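PDB 3WCZ: aldo-keto reductase 2E from Bombyx mori, which reduces 3-dehydroecdysone with NADPH and may thereby take part in regulating moulting. Local coordinates for residues H93-V99 with E138-M143; F160-T166 with L192-C196; I178-N184 with I201-S207. Where two conformers were deposited one is given. Residues are numbered along the deposited sequence.

Contact 1 (H93-V99 with E138-M143); sequences HARDQVV and ETWQGM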
loop_
_atom_site.group_PDB
_atom_site.type_symbol
_atom_site.label_atom_id
_atom_site.label_comp_id
_atom_site.label_asym_id
_atom_site.label_seq_id
_atom_site.Cartn_x
_atom_site.Cartn_y
_atom_site.Cartn_z
ATOM N N HIS A 93 0.695 14.788 -13.007
ATOM C CA HIS A 93 0.985 15.628 -11.856
ATOM C C HIS A 93 0.562 17.091 -11.965
ATOM O O HIS A 93 0.558 17.806 -10.964
ATOM C CB HIS A 93 2.459 15.516 -11.471
ATOM C CG HIS A 93 2.762 14.327 -10.614
ATOM N ND1 HIS A 93 3.737 14.360 -9.650
ATOM C CD2 HIS A 93 2.199 13.097 -10.540
ATOM C CE1 HIS A 93 3.785 13.187 -9.030
ATOM N NE2 HIS A 93 2.872 12.397 -9.566
ATOM N N ALA A 94 0.258 17.588 -13.163
ATOM C CA ALA A 94 -0.204 18.975 -13.219
ATOM C C ALA A 94 -1.518 19.090 -12.470
ATOM O O ALA A 94 -2.322 18.170 -12.484
ATOM C CB ALA A 94 -0.344 19.427 -14.659
ATOM N N ARG A 95 -1.769 20.236 -11.851
ATOM C CA ARG A 95 -2.959 20.379 -11.025
ATOM C C ARG A 95 -4.223 19.902 -11.745
ATOM O O ARG A 95 -5.012 19.141 -11.201
ATOM C CB ARG A 95 -3.112 21.829 -10.530
ATOM C CG ARG A 95 -4.406 22.099 -9.748
ATOM C CD ARG A 95 -5.512 22.715 -10.599
ATOM N NE ARG A 95 -5.050 23.884 -11.353
ATOM C CZ ARG A 95 -4.973 25.116 -10.861
ATOM N NH1 ARG A 95 -5.336 25.370 -9.606
ATOM N NH2 ARG A 95 -4.531 26.099 -11.633
ATOM N N ASP A 96 -4.408 20.380 -12.967
ATOM C CA ASP A 96 -5.625 20.126 -13.739
ATOM C C ASP A 96 -5.774 18.703 -14.226
ATOM O O ASP A 96 -6.835 18.346 -14.697
ATOM C CB ASP A 96 -5.668 21.065 -14.938
ATOM C CG ASP A 96 -5.635 22.516 -14.532
ATOM O OD1 ASP A 96 -4.609 22.931 -13.967
ATOM O OD2 ASP A 96 -6.634 23.223 -14.811
ATOM N N GLN A 97 -4.731 17.889 -14.089
ATOM C CA GLN A 97 -4.790 16.488 -14.516
ATOM C C GLN A 97 -5.303 15.563 -13.421
ATOM O O GLN A 97 -5.703 14.440 -13.709
ATOM C CB GLN A 97 -3.406 16.004 -14.937
ATOM C CG GLN A 97 -2.893 16.667 -16.170
ATOM C CD GLN A 97 -1.502 16.134 -16.479
ATOM O OE1 GLN A 97 -0.530 16.412 -15.751
ATOM N NE2 GLN A 97 -1.395 15.334 -17.544
ATOM N N VAL A 98 -5.280 16.013 -12.177
ATOM C CA VAL A 98 -5.532 15.119 -11.048
ATOM C C VAL A 98 -6.981 14.633 -11.039
ATOM O O VAL A 98 -7.236 13.408 -10.970
ATOM C CB VAL A 98 -5.118 15.782 -9.710
ATOM C CG1 VAL A 98 -5.443 14.891 -8.509
ATOM C CG2 VAL A 98 -3.632 16.132 -9.723
ATOM N N VAL A 99 -7.944 15.536 -11.099
ATOM C CA VAL A 99 -9.334 15.130 -11.068
ATOM C C VAL A 99 -9.681 14.223 -12.262
ATOM O O VAL A 99 -10.297 13.177 -12.061
ATOM C CB VAL A 99 -10.294 16.352 -10.878
ATOM C CG1 VAL A 99 -11.744 15.975 -11.134
ATOM C CG2 VAL A 99 -10.143 16.911 -9.462
ATOM N N GLU A 138 1.927 21.338 -6.236
ATOM C CA GLU A 138 0.886 21.600 -7.209
ATOM C C GLU A 138 -0.044 20.395 -7.372
ATOM O O GLU A 138 -1.267 20.517 -7.417
ATOM C CB GLU A 138 1.483 21.989 -8.552
ATOM C CG GLU A 138 0.408 22.118 -9.571
ATOM C CD GLU A 138 0.875 22.631 -10.908
ATOM O OE1 GLU A 138 1.761 23.521 -10.902
ATOM O OE2 GLU A 138 0.339 22.176 -11.948
ATOM N N THR A 139 0.556 19.213 -7.453
ATOM C CA THR A 139 -0.217 17.997 -7.590
ATOM C C THR A 139 -1.155 17.877 -6.382
ATOM O O THR A 139 -2.317 17.480 -6.496
ATOM C CB THR A 139 0.744 16.801 -7.647
ATOM O OG1 THR A 139 1.787 17.076 -8.593
ATOM C CG2 THR A 139 0.031 15.514 -8.021
ATOM N N TRP A 140 -0.624 18.222 -5.208
ATOM C CA TRP A 140 -1.390 18.116 -3.968
ATOM C C TRP A 140 -2.585 19.059 -4.001
ATOM O O TRP A 140 -3.647 18.728 -3.440
ATOM C CB TRP A 140 -0.491 18.377 -2.755
ATOM C CG TRP A 140 -1.157 18.068 -1.454
ATOM C CD1 TRP A 140 -1.538 18.962 -0.502
ATOM C CD2 TRP A 140 -1.557 16.786 -0.983
ATOM N NE1 TRP A 140 -2.148 18.308 0.540
ATOM C CE2 TRP A 140 -2.148 16.963 0.276
ATOM C CE3 TRP A 140 -1.471 15.489 -1.513
ATOM C CZ2 TRP A 140 -2.656 15.899 1.019
ATOM C CZ3 TRP A 140 -1.980 14.451 -0.781
ATOM C CH2 TRP A 140 -2.558 14.654 0.461
ATOM N N GLN A 141 -2.465 20.214 -4.643
ATOM C CA GLN A 141 -3.630 21.038 -4.771
ATOM C C GLN A 141 -4.725 20.372 -5.606
ATOM O O GLN A 141 -5.904 20.466 -5.272
ATOM C CB GLN A 141 -3.259 22.361 -5.349
ATOM C CG GLN A 141 -4.436 23.185 -5.373
ATOM C CD GLN A 141 -4.117 24.527 -5.803
ATOM O OE1 GLN A 141 -2.947 24.926 -5.842
ATOM N NE2 GLN A 141 -5.152 25.271 -6.129
ATOM N N GLY A 142 -4.344 19.625 -6.643
ATOM C CA GLY A 142 -5.305 18.840 -7.391
ATOM C C GLY A 142 -5.932 17.764 -6.503
ATOM O O GLY A 142 -7.104 17.451 -6.655
ATOM N N MET A 143 -5.130 17.160 -5.620
ATOM C CA MET A 143 -5.633 16.176 -4.667
ATOM C C MET A 143 -6.658 16.815 -3.729
ATOM O O MET A 143 -7.705 16.212 -3.461
ATOM C CB MET A 143 -4.502 15.536 -3.853
ATOM C CG MET A 143 -3.467 14.800 -4.706
ATOM S SD MET A 143 -4.050 13.315 -5.579
ATOM C CE MET A 143 -4.079 12.164 -4.199
#
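Two neighbouring helices on the outside of a TIM barrel meet here: helix 95-109, which follows strand 83-88, and helix 136-148, which comes after strand 114-119 and the short 124-125/131-132 hairpin. Their short axes pass 7.5 Å apart at -35°, an approach that depends on Gly-142. Gly-142 CA lies 3.8 Å from Arg-95 O and 4.6 Å from Arg-95 CA; a CB there would sit 2.6 Å from Val-98 CG2 and 2.8 Å from Arg-95 O.

The backbone of 93-95, where the chain turns into its helix, draws three of its polar partners from side chains. His-93 O accepts from Thr-139 OG1 at 2.8 Å. Ala-94 N donates to Gln-97 OE1 at 2.9 Å, and Gln-97 NE2 gives a weak hydrogen bond to Asp-91 O. Arg-95 N donates to Glu-138 OE2 (2.9 Å, 166°), so a carboxylate of helix 136-148 takes up a backbone amide of segment 93-99. The Arg-95 side chain is engaged locally: NE forms a salt bridge with Asp-96 OD1 at 2.8 Å, whereas NH1 and Gln-141 NE2, 3.5 Å apart, are both donors and merely adjoin. On the far side of its helix Trp-140 satisfies NE1 with Ile-174 O.

Threonine serves doubly at position 139, since its methyl CG2 also makes a CH-pi contact over the His-93 ring, 4.1 Å from the centroid. Beneath these polar links the packing turns apolar against Leu-88 and Ile-119 of the barrel strands. Compact, branched Val-98 fills the groove beside Gly-142, with CG1 at 3.6 Å from Met-143 SD.

Contact 2 (F160-T166 with L192-C196); sequences FNATQIT and LVAHC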
loop_
_atom_site.group_PDB
_atom_site.type_symbol
_atom_site.label_atom_id
_atom_site.label_comp_id
_atom_site.label_asym_id
_atom_site.label_seq_id
_atom_site.Cartn_x
_atom_site.Cartn_y
_atom_site.Cartn_z
ATOM N N PHE A 160 7.060 9.202 -0.436
ATOM C CA PHE A 160 7.592 10.494 -0.013
ATOM C C PHE A 160 8.594 10.312 1.123
ATOM O O PHE A 160 8.324 9.600 2.098
ATOM C CB PHE A 160 6.496 11.463 0.465
ATOM C CG PHE A 160 5.787 12.203 -0.650
ATOM C CD1 PHE A 160 5.290 11.534 -1.756
ATOM C CD2 PHE A 160 5.566 13.575 -0.561
ATOM C CE1 PHE A 160 4.626 12.219 -2.752
ATOM C CE2 PHE A 160 4.911 14.264 -1.580
ATOM C CZ PHE A 160 4.431 13.594 -2.648
ATOM N N ASN A 161 9.737 10.985 1.052
ATOM C CA ASN A 161 10.712 10.907 2.125
ATOM C C ASN A 161 10.437 11.949 3.202
ATOM O O ASN A 161 9.471 12.713 3.129
ATOM C CB ASN A 161 12.137 10.988 1.551
ATOM C CG ASN A 161 12.476 12.335 0.956
ATOM O OD1 ASN A 161 11.981 13.374 1.380
ATOM N ND2 ASN A 161 13.346 12.320 -0.048
ATOM N N ALA A 162 11.275 11.979 4.224
ATOM C CA ALA A 162 10.957 12.811 5.373
ATOM C C ALA A 162 10.938 14.295 5.034
ATOM O O ALA A 162 10.075 15.030 5.514
ATOM C CB ALA A 162 11.932 12.535 6.527
ATOM N N THR A 163 11.897 14.732 4.228
ATOM C CA THR A 163 11.965 16.136 3.826
ATOM C C THR A 163 10.739 16.527 3.013
ATOM O O THR A 163 10.194 17.635 3.147
ATOM C CB THR A 163 13.271 16.393 3.033
ATOM O OG1 THR A 163 14.381 16.281 3.938
ATOM C CG2 THR A 163 13.260 17.772 2.392
ATOM N N GLN A 164 10.302 15.631 2.141
ATOM C CA GLN A 164 9.128 15.882 1.317
ATOM C C GLN A 164 7.854 15.906 2.152
ATOM O O GLN A 164 6.968 16.728 1.920
ATOM C CB GLN A 164 9.023 14.824 0.216
ATOM C CG GLN A 164 10.155 14.931 -0.768
ATOM C CD GLN A 164 10.263 13.744 -1.713
ATOM O OE1 GLN A 164 9.890 12.608 -1.390
ATOM N NE2 GLN A 164 10.772 14.004 -2.896
ATOM N N ILE A 165 7.756 15.020 3.128
ATOM C CA ILE A 165 6.623 15.028 4.035
ATOM C C ILE A 165 6.574 16.354 4.812
ATOM O O ILE A 165 5.509 16.987 4.887
ATOM C CB ILE A 165 6.673 13.834 5.001
ATOM C CG1 ILE A 165 6.316 12.539 4.285
ATOM C CG2 ILE A 165 5.743 14.060 6.183
ATOM C CD1 ILE A 165 4.892 12.454 3.794
ATOM N N THR A 166 7.707 16.770 5.359
ATOM C CA THR A 166 7.741 18.033 6.106
ATOM C C THR A 166 7.326 19.209 5.204
ATOM O O THR A 166 6.527 20.072 5.623
ATOM C CB THR A 166 9.149 18.249 6.689
ATOM O OG1 THR A 166 9.389 17.234 7.661
ATOM C CG2 THR A 166 9.318 19.623 7.326
ATOM N N LEU A 192 11.717 7.240 9.109
ATOM C CA LEU A 192 10.642 7.832 8.325
ATOM C C LEU A 192 9.290 7.465 8.905
ATOM O O LEU A 192 8.398 8.303 8.962
ATOM C CB LEU A 192 10.729 7.403 6.854
ATOM C CG LEU A 192 9.646 7.998 5.933
ATOM C CD1 LEU A 192 9.567 9.510 6.024
ATOM C CD2 LEU A 192 9.864 7.568 4.487
ATOM N N VAL A 193 9.128 6.223 9.337
ATOM C CA VAL A 193 7.882 5.833 9.993
ATOM C C VAL A 193 7.631 6.689 11.233
ATOM O O VAL A 193 6.534 7.222 11.437
ATOM C CB VAL A 193 7.867 4.342 10.328
ATOM C CG1 VAL A 193 6.741 4.011 11.262
ATOM C CG2 VAL A 193 7.766 3.532 9.063
ATOM N N ALA A 194 8.652 6.836 12.064
ATOM C CA ALA A 194 8.515 7.648 13.272
ATOM C C ALA A 194 8.152 9.093 12.924
ATOM O O ALA A 194 7.312 9.715 13.574
ATOM C CB ALA A 194 9.788 7.595 14.100
ATOM N N HIS A 195 8.791 9.646 11.896
ATOM C CA HIS A 195 8.507 11.016 11.472
ATOM C C HIS A 195 7.044 11.150 11.073
ATOM O O HIS A 195 6.334 12.062 11.509
ATOM C CB HIS A 195 9.446 11.331 10.313
ATOM C CG HIS A 195 9.335 12.720 9.777
ATOM N ND1 HIS A 195 9.688 13.837 10.507
ATOM C CD2 HIS A 195 8.962 13.164 8.562
ATOM C CE1 HIS A 195 9.519 14.911 9.754
ATOM N NE2 HIS A 195 9.083 14.526 8.571
ATOM N N CYS A 196 6.578 10.260 10.212
ATOM C CA CYS A 196 5.195 10.339 9.768
ATOM C C CYS A 196 4.236 10.206 10.939
ATOM O O CYS A 196 3.290 10.990 11.075
ATOM C CB CYS A 196 4.905 9.279 8.709
ATOM S SG CYS A 196 5.754 9.588 7.129
#
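A histidine ring spans the gap between two helices whose short axes, although inclined by just 10°, run 10.3 Å apart. At that spacing much of the gap is filled by side chains of helix 190-198 that reach across to helix 162-170. His-195, whose chi1 in the t well extends the ring toward the other helix, places NE2 2.9 Å from Thr-166 OG1 and 3.3 Å from Ala-162 O; both are weak hydrogen bonds, and in the first either group could be the donor. Ala-162 O also takes the ordinary helical bond from Thr-166 N at 2.9 Å, so the imidazole meets a carbonyl already in use. The small Ala-162 leaves room for the ring, its CB lying 3.7 Å from His-195 CD2.

One turn earlier, Leu-192 fills the space beneath the start of helix 162-170: CD1 approaches Ala-162 N at 3.5 Å and Ala-162 CB at 3.9 Å. Deeper in, Ile-165 CG1 and Cys-196 SG meet at 4.1 Å, both of these side chains also resting on Asn-179 of strand 178-182.

That helix start is secured by a capping box. Asn-161, the N-cap, accepts from Gln-164 N through OD1 at 2.9 Å, while Gln-164 OE1 receives Asn-161 N at 2.9 Å. The remaining amide nitrogens of the two side chains bond to Pro-307 O and Asn-305 O, tying the C-terminal tail to this turn.

Two nearly parallel helices side by side, with a strand beneath the seam, belong to the outer helical layer of the (beta/alpha)8 barrel of aldo-keto reductases.

Contact 3 (I178-N184 with I201-S207); sequences INQIEVN and IAVMAYS. With NAP (NADP nicotinamide-adenine-dinucleotide phosphate), chain B.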
loop_
_atom_site.group_PDB
_atom_site.type_symbol
_atom_site.label_atom_id
_atom_site.label_comp_id
_atom_site.label_asym_id
_atom_site.label_seq_id
_atom_site.Cartn_x
_atom_site.Cartn_y
_atom_site.Cartn_z
ATOM N N ILE A 178 -2.030 9.469 4.931
ATOM C CA ILE A 178 -1.185 8.294 4.782
ATOM C C ILE A 178 0.014 8.615 3.919
ATOM O O ILE A 178 -0.091 9.389 2.981
ATOM C CB ILE A 178 -1.998 7.143 4.141
ATOM C CG1 ILE A 178 -2.759 6.421 5.268
ATOM C CG2 ILE A 178 -1.097 6.135 3.341
ATOM C CD1 ILE A 178 -3.883 5.569 4.832
ATOM N N ASN A 179 1.143 7.987 4.251
ATOM C CA ASN A 179 2.294 7.842 3.378
ATOM C C ASN A 179 2.485 6.351 3.179
ATOM O O ASN A 179 2.733 5.622 4.160
ATOM C CB ASN A 179 3.542 8.535 3.963
ATOM C CG ASN A 179 4.736 8.561 2.996
ATOM O OD1 ASN A 179 4.581 8.416 1.789
ATOM N ND2 ASN A 179 5.918 8.843 3.538
ATOM N N GLN A 180 2.355 5.892 1.929
ATOM C CA GLN A 180 2.535 4.481 1.623
ATOM C C GLN A 180 3.962 4.246 1.144
ATOM O O GLN A 180 4.387 4.795 0.113
ATOM C CB GLN A 180 1.506 4.024 0.575
ATOM C CG GLN A 180 1.703 2.578 0.134
ATOM C CD GLN A 180 0.692 1.980 -0.829
ATOM O OE1 GLN A 180 1.097 1.297 -1.786
ATOM N NE2 GLN A 180 -0.590 2.199 -0.609
ATOM N N ILE A 181 4.711 3.476 1.924
ATOM C CA ILE A 181 6.145 3.298 1.688
ATOM C C ILE A 181 6.517 1.825 1.908
ATOM O O ILE A 181 5.742 1.041 2.485
ATOM C CB ILE A 181 6.992 4.223 2.609
ATOM C CG1 ILE A 181 6.638 3.990 4.064
ATOM C CG2 ILE A 181 6.764 5.668 2.204
ATOM C CD1 ILE A 181 7.573 4.706 5.063
ATOM N N GLU A 182 7.702 1.450 1.448
ATOM C CA GLU A 182 8.174 0.079 1.596
ATOM C C GLU A 182 8.621 -0.203 3.013
ATOM O O GLU A 182 9.530 0.461 3.500
ATOM C CB GLU A 182 9.337 -0.177 0.640
ATOM C CG GLU A 182 9.757 -1.612 0.687
ATOM C CD GLU A 182 10.885 -1.974 -0.240
ATOM O OE1 GLU A 182 11.061 -1.363 -1.304
ATOM O OE2 GLU A 182 11.590 -2.948 0.080
ATOM N N VAL A 183 8.011 -1.189 3.668
ATOM C CA VAL A 183 8.447 -1.597 4.997
ATOM C C VAL A 183 8.428 -3.108 5.099
ATOM O O VAL A 183 7.396 -3.755 4.854
ATOM C CB VAL A 183 7.625 -0.971 6.158
ATOM C CG1 VAL A 183 8.366 -1.173 7.466
ATOM C CG2 VAL A 183 7.356 0.502 5.912
ATOM N N ASN A 184 9.586 -3.664 5.466
ATOM C CA ASN A 184 9.774 -5.105 5.587
ATOM C C ASN A 184 11.102 -5.299 6.341
ATOM O O ASN A 184 11.754 -4.318 6.702
ATOM C CB ASN A 184 9.752 -5.774 4.202
ATOM C CG ASN A 184 10.724 -5.135 3.243
ATOM O OD1 ASN A 184 11.906 -4.956 3.580
ATOM N ND2 ASN A 184 10.238 -4.729 2.074
ATOM N N ILE A 201 0.403 11.171 10.491
ATOM C CA ILE A 201 0.284 10.576 9.177
ATOM C C ILE A 201 0.534 9.073 9.326
ATOM O O ILE A 201 1.631 8.659 9.708
ATOM C CB ILE A 201 1.302 11.219 8.220
ATOM C CG1 ILE A 201 1.064 12.725 8.082
ATOM C CG2 ILE A 201 1.276 10.526 6.847
ATOM C CD1 ILE A 201 2.182 13.448 7.351
ATOM N N ALA A 202 -0.494 8.279 9.059
ATOM C CA ALA A 202 -0.364 6.832 9.154
ATOM C C ALA A 202 0.457 6.295 7.981
ATOM O O ALA A 202 0.578 6.938 6.933
ATOM C CB ALA A 202 -1.736 6.161 9.207
ATOM N N VAL A 203 1.026 5.110 8.163
ATOM C CA VAL A 203 1.870 4.492 7.156
ATOM C C VAL A 203 1.269 3.190 6.662
ATOM O O VAL A 203 0.964 2.304 7.461
ATOM C CB VAL A 203 3.275 4.276 7.699
ATOM C CG1 VAL A 203 4.109 3.481 6.701
ATOM C CG2 VAL A 203 3.886 5.638 8.036
ATOM N N MET A 204 1.134 3.080 5.339
ATOM C CA MET A 204 0.849 1.808 4.687
ATOM C C MET A 204 2.188 1.223 4.261
ATOM O O MET A 204 3.026 1.941 3.718
ATOM C CB MET A 204 -0.078 1.976 3.474
ATOM C CG MET A 204 -1.505 2.340 3.830
ATOM S SD MET A 204 -2.570 2.631 2.382
ATOM C CE MET A 204 -2.815 0.940 1.804
ATOM N N ALA A 205 2.399 -0.063 4.571
ATOM C CA ALA A 205 3.640 -0.777 4.290
ATOM C C ALA A 205 3.493 -1.679 3.081
ATOM O O ALA A 205 2.819 -2.738 3.126
ATOM C CB ALA A 205 4.032 -1.622 5.525
ATOM N N TYR A 206 4.104 -1.259 1.976
ATOM C CA TYR A 206 4.124 -2.070 0.773
ATOM C C TYR A 206 5.308 -3.042 0.744
ATOM O O TYR A 206 6.243 -2.916 1.516
ATOM C CB TYR A 206 4.009 -1.199 -0.473
ATOM C CG TYR A 206 5.176 -0.394 -0.964
ATOM C CD1 TYR A 206 6.324 -0.988 -1.478
ATOM C CD2 TYR A 206 5.071 0.984 -1.044
ATOM C CE1 TYR A 206 7.344 -0.224 -2.036
ATOM C CE2 TYR A 206 6.087 1.750 -1.584
ATOM C CZ TYR A 206 7.199 1.137 -2.105
ATOM O OH TYR A 206 8.209 1.850 -2.679
ATOM N N SER A 207 5.199 -4.015 -0.163
ATOM C CA SER A 207 6.119 -5.156 -0.260
ATOM C C SER A 207 6.457 -5.690 1.125
ATOM O O SER A 207 7.616 -5.829 1.483
ATOM C CB SER A 207 7.381 -4.778 -1.047
ATOM O OG SER A 207 7.097 -4.348 -2.377
HETATM P PA NAP B . 4.314 -8.760 -1.320
HETATM O O1A NAP B . 2.950 -8.704 -0.772
HETATM O O2A NAP B . 5.460 -8.151 -0.672
HETATM O O5B NAP B . 4.737 -10.195 -1.764
HETATM C C5B NAP B . 3.902 -10.988 -2.552
HETATM C C4B NAP B . 4.431 -12.392 -2.800
HETATM O O4B NAP B . 4.356 -13.155 -1.580
HETATM C C3B NAP B . 3.747 -13.179 -3.851
HETATM O O3B NAP B . 4.736 -13.924 -4.519
HETATM C C2B NAP B . 2.839 -14.022 -3.092
HETATM O O2B NAP B . 2.462 -15.214 -3.750
HETATM C C1B NAP B . 3.609 -14.320 -1.832
HETATM N N9A NAP B . 2.835 -14.567 -0.634
HETATM C C8A NAP B . 1.732 -13.889 -0.256
HETATM N N7A NAP B . 1.322 -14.265 0.938
HETATM C C5A NAP B . 2.179 -15.240 1.375
HETATM C C6A NAP B . 2.253 -16.004 2.544
HETATM N N6A NAP B . 1.334 -15.925 3.595
HETATM N N1A NAP B . 3.264 -16.887 2.622
HETATM C C2A NAP B . 4.157 -17.005 1.640
HETATM N N3A NAP B . 4.126 -16.280 0.509
HETATM C C4A NAP B . 3.135 -15.383 0.387
HETATM O O3 NAP B . 4.201 -8.136 -2.811
HETATM P PN NAP B . 4.267 -6.719 -3.537
HETATM O O1N NAP B . 3.333 -6.840 -4.684
HETATM O O2N NAP B . 5.699 -6.403 -3.793
HETATM O O5D NAP B . 3.740 -5.637 -2.500
HETATM C C5D NAP B . 2.443 -5.689 -2.008
HETATM C C4D NAP B . 1.493 -4.601 -2.525
HETATM O O4D NAP B . 1.921 -3.312 -2.125
HETATM C C3D NAP B . 1.410 -4.493 -4.013
HETATM O O3D NAP B . 0.707 -5.568 -4.603
HETATM C C2D NAP B . 0.810 -3.186 -4.178
HETATM O O2D NAP B . -0.552 -3.218 -3.860
HETATM C C1D NAP B . 1.590 -2.380 -3.162
HETATM N N1N NAP B . 2.821 -1.708 -3.594
HETATM C C2N NAP B . 2.845 -0.369 -3.732
HETATM C C3N NAP B . 4.001 0.261 -4.119
HETATM C C7N NAP B . 3.958 1.739 -4.200
HETATM O O7N NAP B . 3.117 2.426 -3.571
HETATM N N7N NAP B . 4.968 2.328 -4.874
HETATM C C4N NAP B . 5.156 -0.472 -4.450
HETATM C C5N NAP B . 5.130 -1.864 -4.288
HETATM C C6N NAP B . 3.940 -2.434 -3.856
HETATM P P2B NAP B . 0.930 -15.621 -3.987
HETATM O O1X NAP B . 1.035 -16.925 -4.802
HETATM O O2X NAP B . 0.323 -15.879 -2.678
HETATM O O3X NAP B . 0.284 -14.498 -4.759
HETATM O O HOH W 1 9.429 3.353 -0.053
#
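Tyr-206, Met-204 and Ile-178 lose the most surface as strands 178-182 and 202-206 pair. Tyr-206 is wedged between protein and cofactor: one face of its flat ring receives Glu-182 N and Ile-181 C, while over the opposite face lies NADP C4N, the nicotinamide carbon that exchanges hydride; the nearest pair is Tyr-206 CD1 and NADP C5N at 3.2 Å. Tyr-206 OH bonds to Asn-159 ND2 and, at 3.3 Å, to water 1, which accepts from Glu-182 N at 3.0 Å.

Met-204, long and flexible, packs its CG 3.8 Å from Ile-178 CG2, and both side chains reach Leu-116 across the interior. Its SD takes a weak hydrogen bond from Gln-180 NE2 at 3.6 Å, a donor held more firmly by Asp-53 OD1. Beta-branched Ile-178 suits an extended strand and also touches Ala-202, CG1 to CB at 4.1 Å.

The strands are the sixth and seventh of the parallel TIM barrel, joined by helix 190-198 as a beta-alpha-beta unit. Asn-179 N donates to Ala-202 O (2.9 Å) and Met-204 N to Asn-179 O (3.2 Å); Ile-181 N reaches Met-204 O and Tyr-206 N reaches Ile-181 O, each at 2.9 Å. Alternation sends Ile-181 and Val-203 outward to that helix, CG1 to CG1 at 3.7 Å.

Past the strands Asn-184 ND2 donates to Ser-207 O at 2.9 Å and to Glu-182 OE2 at 3.0 Å, a carboxylate that also receives Val-294 N and Ile-295 N. Ser-207, small and hydroxylated, gives OG to NADP O2N at 2.9 Å.

In the fold
The three contacts sample one barrel at different depths. Contact 3 is core, two strands joined by a ladder of backbone hydrogen bonds, with the cofactor lying against one end. Contacts 1 and 2 are partly buried pairings of outer helices, yet they differ: a glycine lets contact 1 close tightly, and side chains there satisfy backbone groups, whereas the wider gap of contact 2 is filled by Leu-192 and a weakly bonded histidine. Contacts 2 and 3 touch, sharing the region of strand 178-182 and helix 190-198; Asn-179 ND2 probably bonds to Phe-160 O at 2.9 Å. Contact 1 stands apart, its centre about 21 Å and 22 Å from those of contacts 2 and 3.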